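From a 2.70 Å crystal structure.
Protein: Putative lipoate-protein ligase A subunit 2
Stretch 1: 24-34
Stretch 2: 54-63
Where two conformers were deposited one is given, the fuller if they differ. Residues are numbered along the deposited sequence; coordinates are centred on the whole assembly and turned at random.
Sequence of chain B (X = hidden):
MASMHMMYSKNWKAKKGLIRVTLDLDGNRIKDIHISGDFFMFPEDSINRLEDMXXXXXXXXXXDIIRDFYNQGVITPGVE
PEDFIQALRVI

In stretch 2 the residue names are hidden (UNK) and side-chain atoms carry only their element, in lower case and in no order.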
ATOM      1  N   ASP B  24      17.330 -20.291  -4.697  1.00 59.91           N
ATOM      2  CA  ASP B  24      18.332 -20.887  -5.563  1.00 61.97           C
ATOM      3  C   ASP B  24      19.191 -21.786  -4.665  1.00 62.94           C
ATOM      4  O   ASP B  24      19.912 -21.286  -3.798  1.00 62.77           O
ATOM      5  CB  ASP B  24      19.164 -19.751  -6.129  1.00 62.31           C
ATOM      6  CG  ASP B  24      19.951 -20.134  -7.340  1.00 65.03           C
ATOM      7  OD1 ASP B  24      20.250 -21.338  -7.545  1.00 69.00           O
ATOM      8  OD2 ASP B  24      20.297 -19.196  -8.089  1.00 67.49           O
ATOM      9  N   LEU B  25      19.087 -23.104  -4.833  1.00 64.72           N
ATOM     10  CA  LEU B  25      19.761 -24.048  -3.916  1.00 66.55           C
ATOM     11  C   LEU B  25      20.931 -24.815  -4.542  1.00 67.78           C
ATOM     12  O   LEU B  25      20.781 -25.493  -5.557  1.00 67.58           O
ATOM     13  CB  LEU B  25      18.775 -25.060  -3.331  1.00 66.42           C
ATOM     14  CG  LEU B  25      17.469 -24.647  -2.671  1.00 66.84           C
ATOM     15  CD1 LEU B  25      16.748 -25.886  -2.161  1.00 66.45           C
ATOM     16  CD2 LEU B  25      17.717 -23.657  -1.536  1.00 68.47           C
ATOM     17  N   ASP B  26      22.093 -24.695  -3.914  1.00 69.55           N
ATOM     18  CA  ASP B  26      23.260 -25.476  -4.278  1.00 71.30           C
ATOM     19  C   ASP B  26      23.439 -26.541  -3.201  1.00 71.52           C
ATOM     20  O   ASP B  26      23.945 -26.277  -2.115  1.00 71.72           O
ATOM     21  CB  ASP B  26      24.491 -24.569  -4.393  1.00 71.92           C
ATOM     22  CG  ASP B  26      25.779 -25.347  -4.647  1.00 74.90           C
ATOM     23  OD1 ASP B  26      25.842 -26.548  -4.266  1.00 77.75           O
ATOM     24  OD2 ASP B  26      26.733 -24.755  -5.224  1.00 76.97           O
ATOM     25  N   GLY B  27      23.005 -27.753  -3.502  1.00 72.09           N
ATOM     26  CA  GLY B  27      23.012 -28.803  -2.501  1.00 72.63           C
ATOM     27  C   GLY B  27      22.080 -28.452  -1.353  1.00 72.97           C
ATOM     28  O   GLY B  27      20.855 -28.406  -1.526  1.00 73.27           O
ATOM     29  N   ASN B  28      22.665 -28.202  -0.185  1.00 72.84           N
ATOM     30  CA  ASN B  28      21.894 -27.971   1.038  1.00 72.77           C
ATOM     31  C   ASN B  28      21.927 -26.464   1.393  1.00 72.15           C
ATOM     32  O   ASN B  28      21.376 -26.021   2.407  1.00 72.19           O
ATOM     33  CB  ASN B  28      22.476 -28.852   2.174  1.00 73.23           C
ATOM     34  CG  ASN B  28      21.406 -29.363   3.164  1.00 74.74           C
ATOM     35  OD1 ASN B  28      20.351 -29.891   2.776  1.00 75.64           O
ATOM     36  ND2 ASN B  28      21.699 -29.225   4.457  1.00 76.00           N
ATOM     37  N   ARG B  29      22.543 -25.687   0.507  1.00 70.91           N
ATOM     38  CA  ARG B  29      22.990 -24.351   0.814  1.00 70.04           C
ATOM     39  C   ARG B  29      22.321 -23.304  -0.093  1.00 69.25           C
ATOM     40  O   ARG B  29      22.111 -23.529  -1.291  1.00 69.30           O
ATOM     41  CB  ARG B  29      24.514 -24.319   0.677  1.00 70.28           C
ATOM     42  CG  ARG B  29      25.230 -23.268   1.511  1.00 72.16           C
ATOM     43  CD  ARG B  29      25.611 -22.080   0.644  1.00 74.99           C
ATOM     44  NE  ARG B  29      26.416 -22.514  -0.495  1.00 77.51           N
ATOM     45  CZ  ARG B  29      26.865 -21.725  -1.469  1.00 79.47           C
ATOM     46  NH1 ARG B  29      26.601 -20.425  -1.470  1.00 79.68           N
ATOM     47  NH2 ARG B  29      27.588 -22.251  -2.457  1.00 80.51           N
ATOM     48  N   ILE B  30      21.993 -22.154   0.496  1.00 67.99           N
ATOM     49  CA  ILE B  30      21.211 -21.121  -0.176  1.00 66.08           C
ATOM     50  C   ILE B  30      22.136 -20.211  -0.967  1.00 65.55           C
ATOM     51  O   ILE B  30      22.944 -19.479  -0.394  1.00 65.85           O
ATOM     52  CB  ILE B  30      20.359 -20.311   0.835  1.00 66.15           C
ATOM     53  CG1 ILE B  30      19.252 -21.195   1.438  1.00 65.24           C
ATOM     54  CG2 ILE B  30      19.777 -19.055   0.161  1.00 65.76           C
ATOM     55  CD1 ILE B  30      18.556 -20.599   2.641  1.00 65.10           C
ATOM     56  N   LYS B  31      22.025 -20.269  -2.289  1.00 64.10           N
ATOM     57  CA  LYS B  31      22.913 -19.521  -3.160  1.00 63.28           C
ATOM     58  C   LYS B  31      22.333 -18.137  -3.372  1.00 61.99           C
ATOM     59  O   LYS B  31      23.055 -17.139  -3.380  1.00 62.10           O
ATOM     60  CB  LYS B  31      23.076 -20.253  -4.492  1.00 63.39           C
ATOM     61  CG  LYS B  31      24.059 -19.625  -5.454  1.00 64.23           C
ATOM     62  CD  LYS B  31      24.253 -20.483  -6.703  1.00 65.08           C
ATOM     63  CE  LYS B  31      25.219 -19.776  -7.678  1.00 69.41           C
ATOM     64  NZ  LYS B  31      25.721 -20.673  -8.785  1.00 72.35           N
ATOM     65  N   ASP B  32      21.018 -18.095  -3.573  1.00 60.13           N
ATOM     66  CA  ASP B  32      20.294 -16.849  -3.665  1.00 58.06           C
ATOM     67  C   ASP B  32      18.876 -16.959  -3.120  1.00 56.66           C
ATOM     68  O   ASP B  32      18.310 -18.060  -3.013  1.00 55.89           O
ATOM     69  CB  ASP B  32      20.262 -16.332  -5.089  1.00 58.08           C
ATOM     70  CG  ASP B  32      20.373 -14.819  -5.145  1.00 59.70           C
ATOM     71  OD1 ASP B  32      20.312 -14.166  -4.065  1.00 58.98           O
ATOM     72  OD2 ASP B  32      20.541 -14.283  -6.269  1.00 61.70           O
ATOM     73  N   ILE B  33      18.321 -15.802  -2.757  1.00 54.54           N
ATOM     74  CA  ILE B  33      16.948 -15.723  -2.288  1.00 52.38           C
ATOM     75  C   ILE B  33      16.352 -14.352  -2.611  1.00 51.34           C
ATOM     76  O   ILE B  33      17.034 -13.318  -2.594  1.00 50.48           O
ATOM     77  CB  ILE B  33      16.799 -16.158  -0.770  1.00 52.30           C
ATOM     78  CG1 ILE B  33      15.343 -16.056  -0.290  1.00 52.07           C
ATOM     79  CG2 ILE B  33      17.792 -15.418   0.140  1.00 52.20           C
ATOM     80  CD1 ILE B  33      15.079 -16.661   1.054  1.00 52.31           C
ATOM     81  N   HIS B  34      15.074 -14.365  -2.954  1.00 50.43           N
ATOM     82  CA  HIS B  34      14.360 -13.149  -3.228  1.00 49.94           C
ATOM     83  C   HIS B  34      13.012 -13.305  -2.571  1.00 48.43           C
ATOM     84  O   HIS B  34      12.308 -14.270  -2.827  1.00 48.90           O
ATOM     85  CB  HIS B  34      14.292 -12.888  -4.738  1.00 50.48           C
ATOM     86  CG  HIS B  34      13.195 -11.951  -5.146  1.00 56.09           C
ATOM     87  ND1 HIS B  34      13.186 -10.608  -4.808  1.00 59.97           N
ATOM     88  CD2 HIS B  34      12.065 -12.166  -5.870  1.00 58.88           C
ATOM     89  CE1 HIS B  34      12.093 -10.044  -5.298  1.00 60.55           C
ATOM     90  NE2 HIS B  34      11.399 -10.967  -5.950  1.00 60.50           N
ATOM     91  N   UNK B  54      19.740 -15.231   5.178  1.00 69.47           N
ATOM     92  CA  UNK B  54      19.512 -16.535   4.567  1.00 68.97           C
ATOM     93  C   UNK B  54      20.571 -16.918   3.508  1.00 69.12           C
ATOM     94  O   UNK B  54      20.930 -18.091   3.389  1.00 69.21           O
ATOM     95  c   UNK B  54      16.986 -16.601   5.073  1.00 68.07           C
ATOM     96  c   UNK B  54      18.090 -16.614   4.010  1.00 68.67           C
ATOM     97  c   UNK B  54      16.719 -17.992   5.582  1.00 67.27           C
ATOM     98  c   UNK B  54      15.686 -15.958   4.578  1.00 68.05           C
ATOM     99  N   UNK B  55      21.076 -15.931   2.769  1.00 69.08           N
ATOM    100  CA  UNK B  55      22.159 -16.124   1.801  1.00 69.15           C
ATOM    101  C   UNK B  55      23.593 -16.038   2.424  1.00 70.36           C
ATOM    102  O   UNK B  55      23.996 -14.982   2.943  1.00 71.00           O
ATOM    103  c   UNK B  55      22.681 -14.328  -1.707  1.00 68.13           C
ATOM    104  c   UNK B  55      22.836 -15.369  -0.574  1.00 68.53           C
ATOM    105  c   UNK B  55      21.710 -12.133  -1.139  1.00 67.67           C
ATOM    106  n   UNK B  55      20.533 -12.494  -1.619  1.00 67.48           N
ATOM    107  n   UNK B  55      21.863 -10.924  -0.612  1.00 67.74           N
ATOM    108  c   UNK B  55      21.998 -15.091   0.679  1.00 68.41           C
ATOM    109  n   UNK B  55      22.742 -12.972  -1.190  1.00 67.61           N
ATOM    110  N   UNK B  56      24.370 -17.125   2.429  1.00 71.05           N
ATOM    111  CA  UNK B  56      23.925 -18.475   2.184  1.00 71.96           C
ATOM    112  C   UNK B  56      24.162 -19.279   3.443  1.00 72.78           C
ATOM    113  O   UNK B  56      25.297 -19.534   3.827  1.00 72.81           O
ATOM    114  N   UNK B  57      23.073 -19.637   4.100  1.00 73.82           N
ATOM    115  CA  UNK B  57      23.073 -20.554   5.215  1.00 74.78           C
ATOM    116  C   UNK B  57      22.620 -21.882   4.672  1.00 75.46           C
ATOM    117  O   UNK B  57      22.635 -22.100   3.474  1.00 75.49           O
ATOM    118  o   UNK B  57      22.320 -18.756   6.677  1.00 76.18           O
ATOM    119  c   UNK B  57      22.066 -20.088   6.267  1.00 74.96           C
ATOM    120  N   UNK B  58      22.176 -22.760   5.554  1.00 76.95           N
ATOM    121  CA  UNK B  58      21.733 -24.079   5.158  1.00 78.46           C
ATOM    122  C   UNK B  58      20.254 -24.213   5.379  1.00 79.45           C
ATOM    123  O   UNK B  58      19.754 -23.907   6.453  1.00 79.62           O
ATOM    124  o   UNK B  58      23.730 -25.445   5.325  1.00 78.79           O
ATOM    125  c   UNK B  58      22.483 -25.159   5.941  1.00 78.52           C
ATOM    126  N   UNK B  59      19.563 -24.696   4.357  1.00 81.03           N
ATOM    127  CA  UNK B  59      18.109 -24.821   4.389  1.00 82.84           C
ATOM    128  C   UNK B  59      17.611 -25.541   5.649  1.00 83.92           C
ATOM    129  O   UNK B  59      16.405 -25.583   5.927  1.00 84.02           O
ATOM    130  c   UNK B  59      18.271 -24.879   1.841  1.00 83.03           C
ATOM    131  c   UNK B  59      17.613 -26.978   3.062  1.00 83.09           C
ATOM    132  c   UNK B  59      17.546 -25.447   3.059  1.00 82.88           C
ATOM    133  c   UNK B  59      16.251 -27.644   3.208  1.00 83.68           C
ATOM    134  N   UNK B  60      18.555 -26.100   6.405  1.00 85.51           N
ATOM    135  CA  UNK B  60      18.255 -26.774   7.676  1.00 87.08           C
ATOM    136  C   UNK B  60      18.044 -25.741   8.778  1.00 87.02           C
ATOM    137  O   UNK B  60      17.052 -25.801   9.506  1.00 87.06           O
ATOM    138  c   UNK B  60      20.113 -30.237   7.922  1.00 88.55           C
ATOM    139  o   UNK B  60      20.748 -30.021   8.986  1.00 90.70           O
ATOM    140  c   UNK B  60      19.414 -29.064   7.213  1.00 88.36           C
ATOM    141  c   UNK B  60      19.371 -27.764   8.063  1.00 87.28           C
ATOM    142  o   UNK B  60      20.026 -31.380   7.417  1.00 89.76           O
ATOM    143  N   UNK B  61      18.970 -24.785   8.862  1.00 87.27           N
ATOM    144  CA  UNK B  61      18.947 -23.747   9.891  1.00 87.56           C
ATOM    145  C   UNK B  61      18.281 -22.442   9.418  1.00 87.31           C
ATOM    146  O   UNK B  61      18.840 -21.345   9.542  1.00 87.39           O
ATOM    147  c   UNK B  61      20.916 -24.783  11.114  1.00 89.38           C
ATOM    148  n   UNK B  61      23.073 -25.328  14.186  1.00 92.02           N
ATOM    149  c   UNK B  61      20.359 -23.521  10.439  1.00 87.79           C
ATOM    150  c   UNK B  61      22.398 -25.719  12.917  1.00 91.39           C
ATOM    151  c   UNK B  61      22.052 -24.486  12.090  1.00 91.34           C
ATOM    152  N   UNK B  62      17.071 -22.594   8.880  1.00 86.70           N
ATOM    153  CA  UNK B  62      16.251 -21.488   8.405  1.00 86.03           C
ATOM    154  C   UNK B  62      15.534 -20.808   9.579  1.00 85.79           C
ATOM    155  O   UNK B  62      15.593 -19.581   9.718  1.00 85.56           O
ATOM    156  c   UNK B  62      14.932 -22.357   4.797  1.00 85.81           C
ATOM    157  c   UNK B  62      15.239 -21.987   7.320  1.00 86.16           C
ATOM    158  c   UNK B  62      15.871 -21.923   5.927  1.00 85.77           C
ATOM    159  c   UNK B  62      13.905 -21.205   7.351  1.00 86.12           C
ATOM    160  N   UNK B  63      14.869 -21.614  10.416  1.00 85.34           N
ATOM    161  CA  UNK B  63      14.111 -21.128  11.572  1.00 84.64           C
ATOM    162  C   UNK B  63      15.004 -20.344  12.511  1.00 84.24           C
ATOM    163  O   UNK B  63      14.614 -19.305  13.014  1.00 84.11           O
ATOM    164  o   UNK B  63      12.560 -23.063  10.220  1.00 85.17           O
ATOM    165  c   UNK B  63      13.450 -22.287  12.315  1.00 84.61           C
ATOM    166  c   UNK B  63      12.461 -23.053  11.450  1.00 84.74           C
ATOM    167  n   UNK B  63      11.499 -23.705  12.091  1.00 84.49           N
TER

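Position 54 carries four side-chain carbons, forked at the second, and its CA-to-CB bond points toward the strand hairpin. One fork tip lies 3.6 Å from CD1 of Ile33, and CB sits 4.2 Å from CD1 of Ile30. A fork one carbon removed from CB is leucine: Leu54.

Position 55 has three carbons, a nitrogen, then a carbon bearing two more nitrogens. The third carbon lies 3.3 Å from Lys31 O, and a terminal nitrogen lies 3.0 Å from OD1 of Asp32. The arrangement is unique to arginine: Arg55, the first residue to leave helical geometry. Its NH1 hydrogen-bonds that OD1, completing a salt bridge; the same OD1 of Asp32 accepts from the backbone N of Ile33 at 2.9 Å, which ties the carboxylate to its own strand.

Position 56 has no side-chain atoms and follows a cis peptide bond. Its CA is only 2.9 Å from Ile30 O, and an ideal CB would fall 2.2 Å from that same oxygen, so the close approach leaves no room for one: Gly56.

Position 57 shows one carbon and one oxygen, and its CA-to-CB bond points away from the hairpin: Ser57. Its backbone does the work here, O accepting from N of Ile30 at 3.0 Å.

Position 58 repeats the carbon-and-oxygen pattern, with the CA-to-CB bond now sideways, so it is Ser58. Its CA makes a CA-H...O contact with Asn28 O at 3.4 Å, and its backbone is bridged to that of Arg29.

Position 59 has four carbons forked at the first, one arm two carbons long. Its CA-to-CB bond points toward stretch 1, and its single-carbon arm comes 3.6 Å from CD2 of Leu25 and 3.8 Å from CG1 of Ile30. This is Ile59, whose backbone N donates to Asn28 O at 3.0 Å.

Position 60 has three carbons, the last carrying two oxygens; its second carbon lies 3.6 Å from ND2 of Asn28. It is Glu60.

Position 61, four carbons in a row ending in nitrogen, touches nothing on stretch 1 and is Lys61.

Position 62 has four carbons forked at the first; the first carbon of the long arm lies 4.4 Å from CD1 of Ile30. It is Ile62.

Position 63 has two carbons, the second bearing oxygen and nitrogen, out of reach: Asn63.

The rules are legible. Backbone hydrogen bonds from Ile30 N and Ile59 N set the register around the single Arg29–Ser58 bridge. Ile30, its CA-to-CB bond toward stretch 2, packs against Leu54, Ile59 and Ile62; glycine stands where the backbones come too close for a CB; the Asp32–Arg55 salt bridge adds a polar tie.

Stretch 2 54-63: LRGSSIEKIN
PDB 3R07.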